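Local coordinates for methyltransferase domain-containing protein (Serratia marcescens, PDB 7CLU), which catalyses an O-methylation in the prodigiosin synthetic pathway, probably taking the methyl group from S-adenosyl-L-methionine, at residues A[158-163]-A[239-244]; A[162-167]-A[268-273]; A[256-261]-A[317-322]; A[313-316]-A[321-324]; A[323-326]-A[332-335]. All blocks are in the same frame, centred on the assembly; numbering follows the deposited sequence.

Contact 1. Residues A[158-163]-A[239-244]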
# COMPACT_ATOMS: atom_id res chain seq x y z
N ALA A 158 -13.40 17.74 -18.98
CA ALA A 158 -14.16 17.42 -20.18
C ALA A 158 -15.65 17.25 -19.87
O ALA A 158 -16.49 17.75 -20.62
CB ALA A 158 -13.59 16.15 -20.83
N GLY A 159 -15.98 16.57 -18.77
CA GLY A 159 -17.38 16.36 -18.45
C GLY A 159 -18.07 17.60 -17.91
O GLY A 159 -19.28 17.76 -18.09
N PHE A 160 -17.31 18.47 -17.23
CA PHE A 160 -17.84 19.76 -16.82
C PHE A 160 -18.15 20.63 -18.04
O PHE A 160 -19.27 21.14 -18.18
CB PHE A 160 -16.84 20.45 -15.88
CG PHE A 160 -17.43 21.54 -14.99
CD1 PHE A 160 -18.79 21.84 -15.02
CD2 PHE A 160 -16.61 22.25 -14.12
CE1 PHE A 160 -19.30 22.85 -14.20
CE2 PHE A 160 -17.13 23.26 -13.30
CZ PHE A 160 -18.47 23.55 -13.35
N VAL A 161 -17.17 20.80 -18.93
CA VAL A 161 -17.37 21.61 -20.13
C VAL A 161 -18.53 21.07 -20.97
O VAL A 161 -19.28 21.84 -21.57
CB VAL A 161 -16.06 21.67 -20.95
CG1 VAL A 161 -16.27 22.45 -22.23
CG2 VAL A 161 -14.96 22.31 -20.13
N ARG A 162 -18.70 19.74 -21.01
CA ARG A 162 -19.68 19.14 -21.91
C ARG A 162 -21.08 19.10 -21.30
O ARG A 162 -22.06 19.40 -21.99
CB ARG A 162 -19.22 17.74 -22.31
CG ARG A 162 -20.01 17.04 -23.41
CD ARG A 162 -20.96 15.99 -22.85
NE ARG A 162 -20.24 14.88 -22.21
CZ ARG A 162 -20.83 13.87 -21.57
NH1 ARG A 162 -22.16 13.82 -21.47
NH2 ARG A 162 -20.10 12.91 -21.01
N ASP A 163 -21.20 18.76 -20.01
CA ASP A 163 -22.49 18.54 -19.36
C ASP A 163 -23.09 19.79 -18.72
O ASP A 163 -24.29 19.79 -18.42
CB ASP A 163 -22.36 17.46 -18.28
CG ASP A 163 -22.11 16.10 -18.87
OD1 ASP A 163 -21.92 16.04 -20.09
OD2 ASP A 163 -22.10 15.10 -18.12
N LEU A 239 -20.78 33.25 -12.38
CA LEU A 239 -20.51 31.85 -12.07
C LEU A 239 -19.14 31.75 -11.40
O LEU A 239 -18.14 32.23 -11.95
CB LEU A 239 -20.55 30.96 -13.33
CG LEU A 239 -20.28 29.46 -13.09
CD1 LEU A 239 -21.28 28.83 -12.11
CD2 LEU A 239 -20.28 28.68 -14.39
N ILE A 240 -19.10 31.14 -10.21
CA ILE A 240 -17.88 30.95 -9.44
C ILE A 240 -17.72 29.48 -9.14
O ILE A 240 -18.68 28.81 -8.74
CB ILE A 240 -17.89 31.76 -8.12
CG1 ILE A 240 -18.16 33.24 -8.40
CG2 ILE A 240 -16.56 31.61 -7.39
CD1 ILE A 240 -16.97 33.97 -8.92
N HIS A 241 -16.49 28.97 -9.29
CA HIS A 241 -16.22 27.55 -9.11
C HIS A 241 -15.04 27.37 -8.18
O HIS A 241 -14.05 28.10 -8.27
CB HIS A 241 -15.91 26.83 -10.45
CG HIS A 241 -15.45 25.41 -10.26
ND1 HIS A 241 -14.17 25.00 -10.53
CD2 HIS A 241 -16.11 24.33 -9.78
CE1 HIS A 241 -14.05 23.71 -10.26
NE2 HIS A 241 -15.21 23.28 -9.79
N LEU A 242 -15.15 26.39 -7.30
CA LEU A 242 -14.09 26.03 -6.36
C LEU A 242 -13.82 24.55 -6.59
O LEU A 242 -14.68 23.70 -6.30
CB LEU A 242 -14.50 26.33 -4.92
CG LEU A 242 -13.49 25.99 -3.81
CD1 LEU A 242 -12.26 26.87 -3.95
CD2 LEU A 242 -14.11 26.17 -2.45
N GLY A 243 -12.65 24.24 -7.13
CA GLY A 243 -12.36 22.88 -7.55
C GLY A 243 -11.72 21.99 -6.50
O GLY A 243 -10.53 22.12 -6.23
N TRP A 244 -12.52 21.11 -5.88
CA TRP A 244 -12.03 20.02 -5.04
C TRP A 244 -11.16 20.51 -3.88
O TRP A 244 -10.11 19.94 -3.58
CB TRP A 244 -11.28 18.99 -5.90
CG TRP A 244 -11.37 17.60 -5.38
CD1 TRP A 244 -12.22 17.13 -4.41
CD2 TRP A 244 -10.56 16.49 -5.77
NE1 TRP A 244 -12.00 15.79 -4.20
CE2 TRP A 244 -10.98 15.38 -5.02
CE3 TRP A 244 -9.52 16.33 -6.69
CZ2 TRP A 244 -10.38 14.12 -5.15
CZ3 TRP A 244 -8.94 15.07 -6.83
CH2 TRP A 244 -9.38 13.99 -6.07

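Contact 2. Residues A[162-167]-A[268-273]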
# COMPACT_ATOMS: atom_id res chain seq x y z
N ARG A 162 -18.70 19.74 -21.01
CA ARG A 162 -19.68 19.14 -21.91
C ARG A 162 -21.08 19.10 -21.30
O ARG A 162 -22.06 19.40 -21.99
CB ARG A 162 -19.22 17.74 -22.31
CG ARG A 162 -20.01 17.04 -23.41
CD ARG A 162 -20.96 15.99 -22.85
NE ARG A 162 -20.24 14.88 -22.21
CZ ARG A 162 -20.83 13.87 -21.57
NH1 ARG A 162 -22.16 13.82 -21.47
NH2 ARG A 162 -20.10 12.91 -21.01
N ASP A 163 -21.20 18.76 -20.01
CA ASP A 163 -22.49 18.54 -19.36
C ASP A 163 -23.09 19.79 -18.72
O ASP A 163 -24.29 19.79 -18.42
CB ASP A 163 -22.36 17.46 -18.28
CG ASP A 163 -22.11 16.10 -18.87
OD1 ASP A 163 -21.92 16.04 -20.09
OD2 ASP A 163 -22.10 15.10 -18.12
N TYR A 164 -22.31 20.84 -18.49
CA TYR A 164 -22.84 22.06 -17.90
C TYR A 164 -22.80 23.17 -18.94
O TYR A 164 -21.81 23.33 -19.66
CB TYR A 164 -22.05 22.47 -16.66
CG TYR A 164 -22.59 23.72 -15.98
CD1 TYR A 164 -22.22 24.99 -16.42
CD2 TYR A 164 -23.47 23.64 -14.91
CE1 TYR A 164 -22.71 26.14 -15.82
CE2 TYR A 164 -23.97 24.78 -14.28
CZ TYR A 164 -23.58 26.03 -14.74
OH TYR A 164 -24.07 27.17 -14.14
N ASP A 165 -23.91 23.90 -19.03
CA ASP A 165 -24.08 24.98 -20.04
C ASP A 165 -23.39 26.27 -19.58
O ASP A 165 -24.03 27.04 -18.85
CB ASP A 165 -25.56 25.23 -20.32
CG ASP A 165 -25.79 26.03 -21.59
OD1 ASP A 165 -24.80 26.31 -22.28
OD2 ASP A 165 -26.95 26.36 -21.86
N PHE A 166 -22.18 26.52 -20.06
CA PHE A 166 -21.41 27.73 -19.68
C PHE A 166 -21.89 28.94 -20.50
O PHE A 166 -21.64 30.08 -20.09
CB PHE A 166 -19.91 27.50 -19.85
CG PHE A 166 -19.29 26.71 -18.73
CD1 PHE A 166 -18.83 27.34 -17.58
CD2 PHE A 166 -19.18 25.33 -18.81
CE1 PHE A 166 -18.26 26.61 -16.55
CE2 PHE A 166 -18.61 24.60 -17.77
CZ PHE A 166 -18.16 25.24 -16.65
N SER A 167 -22.62 28.68 -21.59
CA SER A 167 -23.18 29.73 -22.49
C SER A 167 -24.20 30.62 -21.76
O SER A 167 -24.31 31.79 -22.15
CB SER A 167 -23.78 29.11 -23.72
OG SER A 167 -25.05 28.56 -23.43
N GLY A 268 -27.74 37.25 -7.09
CA GLY A 268 -28.18 36.37 -8.15
C GLY A 268 -27.10 35.49 -8.74
O GLY A 268 -27.38 34.75 -9.69
N GLY A 269 -25.87 35.55 -8.22
CA GLY A 269 -24.79 34.76 -8.78
C GLY A 269 -24.93 33.29 -8.43
O GLY A 269 -25.68 32.90 -7.53
N ARG A 270 -24.20 32.46 -9.17
CA ARG A 270 -24.17 31.02 -8.95
C ARG A 270 -22.78 30.59 -8.49
O ARG A 270 -21.76 31.11 -8.96
CB ARG A 270 -24.54 30.27 -10.23
CG ARG A 270 -24.62 28.75 -10.07
CD ARG A 270 -25.24 28.11 -11.31
NE ARG A 270 -26.68 28.31 -11.34
CZ ARG A 270 -27.48 28.01 -12.36
NH1 ARG A 270 -26.98 27.47 -13.47
NH2 ARG A 270 -28.78 28.25 -12.26
N PHE A 271 -22.73 29.63 -7.57
CA PHE A 271 -21.47 29.08 -7.10
C PHE A 271 -21.52 27.56 -7.21
O PHE A 271 -22.53 26.93 -6.89
CB PHE A 271 -21.16 29.49 -5.65
CG PHE A 271 -20.01 28.73 -5.05
CD1 PHE A 271 -18.71 28.97 -5.47
CD2 PHE A 271 -20.23 27.77 -4.08
CE1 PHE A 271 -17.65 28.26 -4.93
CE2 PHE A 271 -19.17 27.06 -3.55
CZ PHE A 271 -17.88 27.31 -3.98
N ILE A 272 -20.43 26.98 -7.69
CA ILE A 272 -20.31 25.54 -7.83
C ILE A 272 -19.02 25.09 -7.15
O ILE A 272 -17.95 25.62 -7.44
CB ILE A 272 -20.29 25.10 -9.30
CG1 ILE A 272 -21.52 25.60 -10.07
CG2 ILE A 272 -20.14 23.59 -9.36
CD1 ILE A 272 -21.57 25.14 -11.56
N ALA A 273 -19.12 24.10 -6.27
CA ALA A 273 -17.95 23.38 -5.79
C ALA A 273 -17.95 22.00 -6.41
O ALA A 273 -18.97 21.31 -6.35
CB ALA A 273 -17.97 23.25 -4.27

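Contact 3. Residues A[256-261]-A[317-322]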
# COMPACT_ATOMS: atom_id res chain seq x y z
N THR A 256 -16.60 28.62 6.73
CA THR A 256 -16.00 29.95 6.61
C THR A 256 -15.69 30.28 5.15
O THR A 256 -16.02 31.37 4.67
CB THR A 256 -14.73 30.02 7.45
OG1 THR A 256 -15.06 29.91 8.84
CG2 THR A 256 -14.01 31.32 7.19
N ILE A 257 -15.06 29.34 4.44
CA ILE A 257 -14.79 29.51 3.01
C ILE A 257 -16.07 29.81 2.25
O ILE A 257 -16.13 30.73 1.43
CB ILE A 257 -14.09 28.26 2.46
CG1 ILE A 257 -12.65 28.15 2.97
CG2 ILE A 257 -14.14 28.27 0.96
CD1 ILE A 257 -12.12 26.73 3.01
N LEU A 258 -17.12 29.01 2.51
CA LEU A 258 -18.36 29.14 1.75
C LEU A 258 -19.07 30.44 2.07
O LEU A 258 -19.63 31.10 1.17
CB LEU A 258 -19.27 27.96 2.04
CG LEU A 258 -18.92 26.55 1.50
CD1 LEU A 258 -19.84 25.55 2.16
CD2 LEU A 258 -19.06 26.50 -0.02
N ARG A 259 -19.07 30.83 3.34
CA ARG A 259 -19.62 32.13 3.72
C ARG A 259 -18.79 33.26 3.11
O ARG A 259 -19.34 34.27 2.68
CB ARG A 259 -19.67 32.25 5.25
CG ARG A 259 -20.80 31.43 5.89
CD ARG A 259 -21.16 31.96 7.29
NE ARG A 259 -20.11 31.67 8.26
CZ ARG A 259 -20.20 30.71 9.17
NH1 ARG A 259 -21.30 29.97 9.24
NH2 ARG A 259 -19.20 30.50 10.03
N ASN A 260 -17.47 33.08 3.05
CA ASN A 260 -16.62 34.11 2.46
C ASN A 260 -16.93 34.31 0.99
O ASN A 260 -17.01 35.45 0.51
CB ASN A 260 -15.14 33.76 2.65
CG ASN A 260 -14.62 34.08 4.04
OD1 ASN A 260 -15.30 34.75 4.82
ND2 ASN A 260 -13.42 33.60 4.36
N ILE A 261 -17.10 33.21 0.25
CA ILE A 261 -17.47 33.31 -1.16
C ILE A 261 -18.87 33.87 -1.32
O ILE A 261 -19.12 34.72 -2.18
CB ILE A 261 -17.34 31.94 -1.85
CG1 ILE A 261 -15.87 31.51 -1.88
CG2 ILE A 261 -17.95 32.02 -3.24
CD1 ILE A 261 -15.64 30.11 -2.42
N ALA A 317 -24.33 28.36 4.85
CA ALA A 317 -23.53 29.48 4.39
C ALA A 317 -24.35 30.53 3.67
O ALA A 317 -23.79 31.57 3.29
CB ALA A 317 -22.40 28.99 3.48
N GLY A 318 -25.65 30.30 3.46
CA GLY A 318 -26.54 31.31 2.92
C GLY A 318 -27.03 31.05 1.51
O GLY A 318 -27.86 31.83 1.01
N PHE A 319 -26.56 29.99 0.86
CA PHE A 319 -26.93 29.74 -0.52
C PHE A 319 -28.37 29.26 -0.62
O PHE A 319 -28.86 28.51 0.23
CB PHE A 319 -26.01 28.69 -1.14
CG PHE A 319 -24.64 29.19 -1.40
CD1 PHE A 319 -24.42 30.07 -2.44
CD2 PHE A 319 -23.58 28.82 -0.59
CE1 PHE A 319 -23.15 30.55 -2.69
CE2 PHE A 319 -22.31 29.30 -0.83
CZ PHE A 319 -22.10 30.17 -1.89
N SER A 320 -29.04 29.67 -1.70
CA SER A 320 -30.38 29.23 -2.01
C SER A 320 -30.33 28.14 -3.08
O SER A 320 -29.37 28.04 -3.85
CB SER A 320 -31.23 30.42 -2.48
OG SER A 320 -31.33 31.39 -1.45
N ASN A 321 -31.38 27.30 -3.10
CA ASN A 321 -31.55 26.24 -4.10
C ASN A 321 -30.38 25.25 -4.11
O ASN A 321 -30.05 24.69 -5.16
CB ASN A 321 -31.75 26.82 -5.50
CG ASN A 321 -32.95 27.70 -5.58
OD1 ASN A 321 -34.06 27.28 -5.23
ND2 ASN A 321 -32.76 28.94 -6.02
N ALA A 322 -29.76 25.03 -2.96
CA ALA A 322 -28.63 24.10 -2.88
C ALA A 322 -29.02 22.75 -3.46
O ALA A 322 -30.00 22.14 -3.04
CB ALA A 322 -28.19 23.96 -1.42

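Contact 4. Residues A[313-316]-A[321-324]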
# COMPACT_ATOMS: atom_id res chain seq x y z
N ARG A 313 -24.07 22.36 4.29
CA ARG A 313 -23.10 23.43 4.47
C ARG A 313 -23.36 24.59 3.51
O ARG A 313 -23.18 25.75 3.89
CB ARG A 313 -21.68 22.90 4.32
CG ARG A 313 -21.26 22.07 5.50
CD ARG A 313 -19.86 21.45 5.40
NE ARG A 313 -19.83 20.27 6.26
CZ ARG A 313 -19.23 19.14 5.94
NH1 ARG A 313 -18.58 19.03 4.79
NH2 ARG A 313 -19.28 18.11 6.78
N PHE A 314 -23.77 24.29 2.27
CA PHE A 314 -24.16 25.36 1.36
C PHE A 314 -25.28 26.21 1.97
O PHE A 314 -25.20 27.44 2.00
CB PHE A 314 -24.60 24.77 0.01
CG PHE A 314 -23.50 24.71 -1.02
CD1 PHE A 314 -22.27 24.11 -0.71
CD2 PHE A 314 -23.68 25.24 -2.29
CE1 PHE A 314 -21.26 24.04 -1.67
CE2 PHE A 314 -22.68 25.17 -3.25
CZ PHE A 314 -21.46 24.57 -2.95
N ARG A 315 -26.34 25.55 2.46
CA ARG A 315 -27.47 26.29 3.02
C ARG A 315 -27.06 27.10 4.24
O ARG A 315 -27.37 28.29 4.34
CB ARG A 315 -28.61 25.32 3.36
CG ARG A 315 -29.00 24.44 2.19
CD ARG A 315 -30.17 23.52 2.49
NE ARG A 315 -30.90 23.25 1.26
CZ ARG A 315 -31.14 22.04 0.77
NH1 ARG A 315 -30.72 20.95 1.40
NH2 ARG A 315 -31.80 21.93 -0.38
N LEU A 316 -26.32 26.47 5.17
CA LEU A 316 -25.84 27.17 6.36
C LEU A 316 -25.01 28.39 6.00
O LEU A 316 -24.98 29.37 6.76
CB LEU A 316 -25.02 26.22 7.23
CG LEU A 316 -25.72 25.48 8.36
CD1 LEU A 316 -24.68 24.79 9.26
CD2 LEU A 316 -26.59 26.43 9.18
N ASN A 321 -31.38 27.30 -3.10
CA ASN A 321 -31.55 26.24 -4.10
C ASN A 321 -30.38 25.25 -4.11
O ASN A 321 -30.05 24.69 -5.16
CB ASN A 321 -31.75 26.82 -5.50
CG ASN A 321 -32.95 27.70 -5.58
OD1 ASN A 321 -34.06 27.28 -5.23
ND2 ASN A 321 -32.76 28.94 -6.02
N ALA A 322 -29.76 25.03 -2.96
CA ALA A 322 -28.63 24.10 -2.88
C ALA A 322 -29.02 22.75 -3.46
O ALA A 322 -30.00 22.14 -3.04
CB ALA A 322 -28.19 23.96 -1.42
N ARG A 323 -28.26 22.29 -4.46
CA ARG A 323 -28.61 21.04 -5.12
C ARG A 323 -27.36 20.37 -5.68
O ARG A 323 -26.29 20.97 -5.79
CB ARG A 323 -29.64 21.25 -6.22
CG ARG A 323 -29.13 22.06 -7.39
CD ARG A 323 -30.26 22.86 -8.04
NE ARG A 323 -29.78 23.66 -9.16
CZ ARG A 323 -29.37 24.92 -9.06
NH1 ARG A 323 -29.36 25.52 -7.87
NH2 ARG A 323 -28.94 25.57 -10.13
N ILE A 324 -27.52 19.09 -6.04
CA ILE A 324 -26.50 18.28 -6.67
C ILE A 324 -26.71 18.33 -8.18
O ILE A 324 -27.85 18.31 -8.66
CB ILE A 324 -26.54 16.82 -6.18
CG1 ILE A 324 -26.40 16.75 -4.65
CG2 ILE A 324 -25.47 15.98 -6.87
CD1 ILE A 324 -25.37 17.70 -4.11
O HOH W 1 -30.26 26.08 -0.21

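Contact 5. Residues A[323-326]-A[332-335]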
# COMPACT_ATOMS: atom_id res chain seq x y z
N ARG A 323 -28.26 22.29 -4.46
CA ARG A 323 -28.61 21.04 -5.12
C ARG A 323 -27.36 20.37 -5.68
O ARG A 323 -26.29 20.97 -5.79
CB ARG A 323 -29.64 21.25 -6.22
CG ARG A 323 -29.13 22.06 -7.39
CD ARG A 323 -30.26 22.86 -8.04
NE ARG A 323 -29.78 23.66 -9.16
CZ ARG A 323 -29.37 24.92 -9.06
NH1 ARG A 323 -29.36 25.52 -7.87
NH2 ARG A 323 -28.94 25.57 -10.13
N ILE A 324 -27.52 19.09 -6.04
CA ILE A 324 -26.50 18.28 -6.67
C ILE A 324 -26.71 18.33 -8.18
O ILE A 324 -27.85 18.31 -8.66
CB ILE A 324 -26.54 16.82 -6.18
CG1 ILE A 324 -26.40 16.75 -4.65
CG2 ILE A 324 -25.47 15.98 -6.87
CD1 ILE A 324 -25.37 17.70 -4.11
N MET A 325 -25.61 18.41 -8.92
CA MET A 325 -25.63 18.25 -10.36
C MET A 325 -24.60 17.19 -10.71
O MET A 325 -23.39 17.41 -10.53
CB MET A 325 -25.35 19.57 -11.08
CG MET A 325 -25.37 19.47 -12.58
SD MET A 325 -25.30 21.09 -13.35
CE MET A 325 -26.38 22.01 -12.25
N LYS A 326 -25.07 16.05 -11.18
CA LYS A 326 -24.19 14.98 -11.63
C LYS A 326 -23.65 15.32 -13.01
O LYS A 326 -24.36 15.86 -13.86
CB LYS A 326 -24.93 13.65 -11.67
CG LYS A 326 -25.42 13.17 -10.32
CD LYS A 326 -26.30 11.95 -10.47
CE LYS A 326 -25.92 10.86 -9.48
NZ LYS A 326 -26.34 9.49 -9.93
N THR A 332 -18.51 15.47 -8.52
CA THR A 332 -19.91 15.81 -8.41
C THR A 332 -20.02 17.31 -8.14
O THR A 332 -19.22 17.86 -7.38
CB THR A 332 -20.56 15.00 -7.27
OG1 THR A 332 -20.42 13.61 -7.56
CG2 THR A 332 -22.01 15.34 -7.12
N LEU A 333 -20.97 17.97 -8.77
CA LEU A 333 -21.12 19.41 -8.62
C LEU A 333 -22.11 19.71 -7.50
O LEU A 333 -23.22 19.16 -7.47
CB LEU A 333 -21.59 20.06 -9.94
CG LEU A 333 -20.74 19.92 -11.20
CD1 LEU A 333 -21.28 20.81 -12.30
CD2 LEU A 333 -19.24 20.19 -10.96
N ILE A 334 -21.70 20.56 -6.57
CA ILE A 334 -22.60 21.10 -5.56
C ILE A 334 -22.82 22.56 -5.93
O ILE A 334 -21.86 23.32 -6.10
CB ILE A 334 -22.05 20.92 -4.14
CG1 ILE A 334 -21.78 19.43 -3.89
CG2 ILE A 334 -23.06 21.38 -3.15
CD1 ILE A 334 -20.35 19.12 -3.51
N VAL A 335 -24.09 22.94 -6.12
CA VAL A 335 -24.47 24.18 -6.79
C VAL A 335 -25.44 24.95 -5.90
O VAL A 335 -26.34 24.36 -5.29
CB VAL A 335 -25.13 23.90 -8.16
CG1 VAL A 335 -25.49 25.20 -8.88
CG2 VAL A 335 -24.24 23.00 -9.01

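Contact 1. Residues A[158-163]-A[239-244]
Phe160 lays the CE2 corner of its ring over one face of the His241 imidazole, toward the rim and not the centre. CE2 of Phe160 is 3.8 Å from CD2 of His241, and the same Phe160 carbon stands 4.0 Å from His241 NE2. With ring centroids 5.3 Å apart and planes inclined at 62°, the pair is edge-to-face, Phe160 supplying the edge, although the inclination falls well short of perpendicular. Both side chains leave their backbones with CG anti to N (chi1 -160° for Phe160, 172° for His241), and they run past each other in opposite senses across the gap between helix and strand. That gap is wide: the CA atoms of Phe160 and His241 are 11.1 Å apart, and the touching atoms belong to the two rings.

The imidazole is fixed from several directions. On the face turned from Phe160, the backbone N of Gly243 lies 3.4 Å above the plane of the His241 ring, also toward its rim. Around the edge, NE2 is hydrogen-bonded to Ser274 OG and ND1 to Asp174 OD1, which satisfies both buried nitrogens and sets the ring's rotation. Phe160 is embedded in turn among Phe156, Phe166 and Leu182. The His241 side chain comes within about 5 Å of that of Arg331, a residue that binds S-adenosyl-L-homocysteine. Here helix 154-163 packs against strand 239-243 of the central sheet, the helix-on-sheet layering of the Rossmann-like fold of S-adenosylmethionine-dependent methyltransferases.

Contact 2. Residues A[162-167]-A[268-273]
One hydrogen bond and one CH-pi touch make up this buried contact, in which Tyr164 meets Arg270 and Ile272 and so ties the chain just after helix 154-163 to strand 270-275 in the Rossmann-like sheet. Tyr164 is the first residue to leave helical geometry. Its ring, with CG anti to the backbone N (chi1 -178°), reaches across a separation of 11.0 Å between the CA atoms of Tyr164 and Ile272. The strand side chains come to meet it from the opposite direction. Ile272 offers its CD1 methyl, 3.6 Å from Tyr164 CE2; measured to the ring centroid of Tyr164 the same CD1 is 4.1 Å away, so the CH-pi contact is off-centre. At its CD1 edge the tyrosine ring meets Phe166: CD1 of Tyr164 sits 3.8 Å above the plane of the Phe166 ring, over its centre.

The polar ends have further partners. Tyr164 OH is also hydrogen-bonded to His169 NE2, and NE of Arg270 forms a salt bridge with Glu337, so the hydroxyl is held by two groups while the guanidinium is fixed from another side. Arg270 NH1 donates to Tyr164 OH at 3.0 Å, nearly straight at 166°, with the oxygen practically in the guanidinium plane.

Contact 3. Residues A[256-261]-A[317-322]
The Phe319 ring meets the backbone of Leu258 obliquely, its CE2 corner 3.8 Å from Leu258 O, and the Leu258 methyl CD2 lies farther off, 4.4 Å from the same Phe319 CE2. Other aromatic groups surround this ring: Tyr262 meets it edge-to-face, while Phe271 and Phe314 lie against it with their planes turned only moderately from its own. With CG anti to its carbonyl carbon (chi1 -72°), Phe319 points back to helix 251-264.

The closer packing is at Ala317, directly after helix 307-316. Its methyl touches Leu258, CB to CB at 3.6 Å, and Arg259 runs alongside, its CG being 3.7 Å from Ala317 CA. The backbones are correspondingly near, 4.8 Å between the CA atoms of Arg259 and Ala317. Gly318 then takes positive phi in a Schellman motif, which ends the helix and turns the chain so that Ala317 and Phe319 can both address helix 251-264.

No hydrogen bond crosses between 256-261 and 317-322. The contact therefore rests on van der Waals packing, mostly apolar: the Ala317 methyl against Leu258 and CG of Arg259, and the ring of Phe319 against a backbone carbonyl.

Contact 4. Residues A[313-316]-A[321-324]
The apolar part centres on the methyl of Ala322, which is flanked by two consecutive residues of helix 307-316. Ala322 CB is 3.9 Å from Phe314 CB and 3.7 Å from Arg315 CG, and the backbones come close, with 6.3 Å between the CA atoms of Phe314 and Ala322. Only the root of Phe314 takes part; its ring passes on toward the sheet.

Above the alanine, Arg315 adds a flat-group contact. CG stands anti to the carbonyl carbon (chi1 -53°) and the chain is extended as far as NE, which brings one face of the guanidinium over Ala322 CB, with Arg315 NE 3.9 Å from that methyl. Arg315 NH2 lies 3.2 Å from Ala322 O, but the angle is poor and the pair is no hydrogen bond.

The polar connection runs through water. One molecule accepts from Arg315 NE at 3.3 Å and from the Ala322 backbone N at 3.0 Å, bridging helix 307-316 and the backbone at Ala322. Within 321-324, Arg323 NH1 donates to Asn321 O at 2.9 Å with an angle of 158°; the oxygen lies in the guanidinium plane, while the donor is tilted 33° from the carbonyl plane. Glu337 gathers both residues, by a salt bridge to Arg323 NH2 and a hydrogen bond from Asn321 ND2.

Helix 307-316 thus packs on strand 322-326, the next element of the chain, across the short connection 317-321: Leu311 also touches Ala322, and Phe314 reaches past to Ile334 of strand 332-337 and to Leu258 of helix 251-264.

Contact 5. Residues A[323-326]-A[332-335]
Val335 and Leu333 face Arg323 and Met325 in the two hydrogen-bonded pairs that form the close part of this contact. Each pair has a bond in both directions: Arg323 N reaches Val335 O at 2.9 Å and receives the return bond from Val335 N to Arg323 O, while Met325 N meets Leu333 O at 2.9 Å, almost straight at 170°, and Leu333 N bonds Met325 O. Met325 and Val335 are well packed too: the thioether bends at its last torsion (chi3 -40°) and returns its methyl to the sheet, Met325 CE lying 4.0 Å from Val335 CG2, and Tyr164 touches Met325. Between the bonded pairs sits the non-hydrogen-bonded pair Ile324 and Ile334, whose side chains point the same way, with Ile324 CD1 4.0 Å from Ile334 CG1. A tighter touch on that face is the diagonal one, Ile324 CG2 to Thr332 CG2 at 3.5 Å.

The two strands, antiparallel with 149° between their directions, are the C-terminal beta hairpin of the Rossmann-like methyltransferase fold, in which 332-337 is inserted antiparallel beside 270-275 and 322-326 forms the sheet's outermost strand on that side within this chain. Helix 307-316 covers the isoleucine face, Leu311 packing on Ile324 and Phe314 on Ile334.

The looser side lies at the two ends of 323-326. Lys326 is exposed, and its side chain makes no contact with 332-335. At the partly exposed Arg323, Val335 CG1 supports one face of the guanidinium, 3.7 Å from Arg323 NH2, while Asn321 O and Glu337 hold its nitrogens.

All five contacts lie in or against the central sheet, on one side of the chain's centre. Strands 239-243, 270-275, 332-337 and 322-326 are consecutive neighbours in it and carry contacts 1, 2, 5 and 4. Contacts 1 and 2 start from helix 154-163 and its end, with centres 7 Å apart; contacts 3 and 4, centres 8 Å apart, share Asn321 and Ala322 after helix 307-316; contact 5 takes over Arg323 and Ile324 from contact 4. Contacts 2 and 3 alternate along the chain and meet at Phe271. Helix 154-163 packs on one sheet face, at His241, and helices 251-264 and 307-316 on the other, at Phe271; the terminal hairpin completes the sheet beside Arg331, which binds S-adenosyl-L-homocysteine.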